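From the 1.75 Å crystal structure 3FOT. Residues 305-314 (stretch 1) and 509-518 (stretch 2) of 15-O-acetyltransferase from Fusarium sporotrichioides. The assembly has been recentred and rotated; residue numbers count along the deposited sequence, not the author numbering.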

# COMPACT_ATOMS: atom_id res chain seq x y z
N THR A 305 19.44 4.61 2.69
CA THR A 305 18.24 5.33 3.07
C THR A 305 17.77 4.90 4.45
O THR A 305 18.18 3.87 4.99
CB THR A 305 17.07 5.03 2.12
OG1 THR A 305 16.71 3.65 2.29
CG2 THR A 305 17.44 5.30 0.63
N ILE A 306 16.86 5.70 4.98
CA ILE A 306 16.18 5.34 6.21
C ILE A 306 15.42 4.01 6.07
O ILE A 306 15.23 3.32 7.06
CB ILE A 306 15.26 6.51 6.67
CG1 ILE A 306 14.70 6.27 8.07
CG2 ILE A 306 14.16 6.82 5.65
CD1 ILE A 306 14.12 7.55 8.72
N SER A 307 15.00 3.65 4.86
CA SER A 307 14.36 2.33 4.65
C SER A 307 15.35 1.17 4.92
O SER A 307 14.97 0.14 5.51
CB SER A 307 13.83 2.22 3.23
OG SER A 307 12.65 2.96 3.09
N HIS A 308 16.60 1.32 4.47
CA HIS A 308 17.65 0.35 4.79
C HIS A 308 17.82 0.26 6.30
O HIS A 308 17.88 -0.82 6.87
CB HIS A 308 18.99 0.74 4.17
CG HIS A 308 18.98 0.73 2.67
ND1 HIS A 308 19.53 1.75 1.92
CD2 HIS A 308 18.51 -0.18 1.78
CE1 HIS A 308 19.41 1.47 0.64
NE2 HIS A 308 18.79 0.31 0.53
N LEU A 309 17.92 1.42 6.93
CA LEU A 309 18.14 1.48 8.38
C LEU A 309 16.99 0.83 9.13
O LEU A 309 17.21 0.13 10.12
CB LEU A 309 18.31 2.92 8.85
CG LEU A 309 18.60 2.97 10.36
CD1 LEU A 309 19.98 2.37 10.67
CD2 LEU A 309 18.48 4.38 10.93
N THR A 310 15.77 1.08 8.67
CA THR A 310 14.61 0.45 9.31
C THR A 310 14.70 -1.08 9.20
O THR A 310 14.44 -1.80 10.16
CB THR A 310 13.27 0.98 8.75
OG1 THR A 310 13.26 2.41 8.88
CG2 THR A 310 12.10 0.42 9.52
N GLN A 311 15.02 -1.57 8.02
CA GLN A 311 15.16 -3.01 7.84
C GLN A 311 16.26 -3.59 8.76
O GLN A 311 16.11 -4.70 9.31
CB GLN A 311 15.41 -3.34 6.36
CG GLN A 311 15.69 -4.82 6.08
CD GLN A 311 14.49 -5.72 6.28
OE1 GLN A 311 13.81 -6.08 5.29
NE2 GLN A 311 14.22 -6.11 7.53
N ALA A 312 17.36 -2.85 8.91
CA ALA A 312 18.43 -3.21 9.83
C ALA A 312 17.92 -3.31 11.28
O ALA A 312 18.21 -4.28 12.01
CB ALA A 312 19.56 -2.19 9.71
N ALA A 313 17.16 -2.30 11.70
CA ALA A 313 16.66 -2.21 13.06
C ALA A 313 15.65 -3.34 13.36
O ALA A 313 15.61 -3.90 14.47
CB ALA A 313 16.04 -0.82 13.29
N ILE A 314 14.86 -3.67 12.34
CA ILE A 314 13.94 -4.81 12.40
C ILE A 314 14.68 -6.10 12.76
O ILE A 314 14.26 -6.87 13.64
CB ILE A 314 13.14 -4.94 11.09
CG1 ILE A 314 12.09 -3.81 11.07
CG2 ILE A 314 12.51 -6.33 10.93
CD1 ILE A 314 11.43 -3.57 9.69
N SER A 509 11.33 -1.38 20.25
CA SER A 509 12.71 -1.87 20.09
C SER A 509 13.31 -1.40 18.77
O SER A 509 14.47 -0.95 18.71
CB SER A 509 12.74 -3.41 20.18
OG SER A 509 14.09 -3.88 20.07
N ILE A 510 12.53 -1.55 17.69
CA ILE A 510 12.96 -1.11 16.38
C ILE A 510 13.24 0.38 16.42
O ILE A 510 14.29 0.81 15.97
CB ILE A 510 11.86 -1.35 15.32
CG1 ILE A 510 11.60 -2.85 15.12
CG2 ILE A 510 12.22 -0.67 14.00
CD1 ILE A 510 10.21 -3.11 14.49
N VAL A 511 12.31 1.14 16.98
CA VAL A 511 12.46 2.61 17.06
C VAL A 511 13.72 3.00 17.85
O VAL A 511 14.48 3.89 17.43
CB VAL A 511 11.20 3.28 17.66
CG1 VAL A 511 11.45 4.76 17.95
CG2 VAL A 511 10.01 3.15 16.69
N GLU A 512 13.93 2.34 18.99
CA GLU A 512 15.11 2.59 19.80
C GLU A 512 16.41 2.38 19.02
O GLU A 512 17.34 3.19 19.12
CB GLU A 512 15.07 1.74 21.08
CG GLU A 512 16.12 2.18 22.10
CD GLU A 512 16.06 1.40 23.41
OE1 GLU A 512 15.10 0.60 23.59
OE2 GLU A 512 16.98 1.59 24.25
N PHE A 513 16.51 1.29 18.26
CA PHE A 513 17.72 1.08 17.44
C PHE A 513 17.90 2.15 16.36
O PHE A 513 19.00 2.61 16.13
CB PHE A 513 17.75 -0.31 16.80
CG PHE A 513 18.10 -1.42 17.74
CD1 PHE A 513 19.29 -1.39 18.49
CD2 PHE A 513 17.26 -2.54 17.85
CE1 PHE A 513 19.65 -2.46 19.34
CE2 PHE A 513 17.60 -3.61 18.71
CZ PHE A 513 18.79 -3.56 19.46
N MET A 514 16.81 2.52 15.68
CA MET A 514 16.88 3.62 14.71
C MET A 514 17.42 4.90 15.36
O MET A 514 18.30 5.59 14.79
CB MET A 514 15.50 3.85 14.09
CG MET A 514 15.11 2.70 13.14
SD MET A 514 13.44 2.92 12.55
CE MET A 514 13.66 4.29 11.39
N LEU A 515 16.91 5.21 16.54
CA LEU A 515 17.30 6.43 17.23
C LEU A 515 18.75 6.37 17.66
O LEU A 515 19.46 7.39 17.66
CB LEU A 515 16.37 6.71 18.41
CG LEU A 515 14.96 7.16 18.00
CD1 LEU A 515 14.05 7.13 19.22
CD2 LEU A 515 14.99 8.56 17.32
N ALA A 516 19.20 5.16 17.96
CA ALA A 516 20.59 4.94 18.37
C ALA A 516 21.59 5.25 17.26
O ALA A 516 22.76 5.45 17.52
CB ALA A 516 20.77 3.48 18.90
N PHE A 517 21.11 5.31 16.02
CA PHE A 517 21.99 5.55 14.88
C PHE A 517 22.32 7.03 14.75
O PHE A 517 23.22 7.39 13.99
CB PHE A 517 21.29 5.09 13.60
CG PHE A 517 22.21 4.72 12.50
CD1 PHE A 517 23.05 3.61 12.64
CD2 PHE A 517 22.18 5.40 11.28
CE1 PHE A 517 23.88 3.21 11.59
CE2 PHE A 517 22.99 5.01 10.22
CZ PHE A 517 23.86 3.90 10.37
N ARG A 518 21.58 7.88 15.46
CA ARG A 518 21.73 9.33 15.33
C ARG A 518 23.16 9.74 15.66
O ARG A 518 23.82 9.09 16.47
CB ARG A 518 20.73 10.09 16.21
CG ARG A 518 19.31 10.04 15.69
CD ARG A 518 18.39 10.73 16.65
NE ARG A 518 18.34 10.00 17.92
CZ ARG A 518 17.70 10.42 19.01
NH1 ARG A 518 17.04 11.57 18.99
NH2 ARG A 518 17.72 9.69 20.11

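Two helices nearly 200 residues apart in sequence, 306-314 and 509-516, pack at 127° with their axes 8.6 Å apart at closest approach; the two stretches together bury 430 Å², mostly through apolar side chains, with no hydrogen bond between them. Along stretch 2 the first contact residue is Ile510, and Ile510 CA lies 5.1 Å from Ala313 CA. So close an approach suits the small methyl side chain of alanine: Ala313 CB rests 3.6 Å from Ile510 O and 3.9 Å from Ile510 CG2. Further out on the same isoleucine, Ile510 CD1 meets Ile314 CG1 at 4.0 Å. One turn on, Phe513 contributes its CB, 3.9 Å from Ala313 CB.

Met514 is the knob of the interface, set among Ile306, Leu309, Thr310 and Ala313. Its CA-to-CB bond points sideways, but the long, flexible chain, with chi3 at 73°, brings its end nearer. Met514 CG packs 3.6 Å from Ala313 CB, while Met514 CE reaches Ile306 CG1 at 4.0 Å and Thr310 OG1 at 3.2 Å. That hydroxyl donates to Ile306 O (2.8 Å from Thr310 OG1), which satisfies its hydrogen within its own helix beside the apolar methyl.

Finally, Phe517 offers a ring face to Leu309: Leu309 CD1 sits 3.7 Å from the centroid of the Phe517 ring, 10° off its normal, a CH-pi contact.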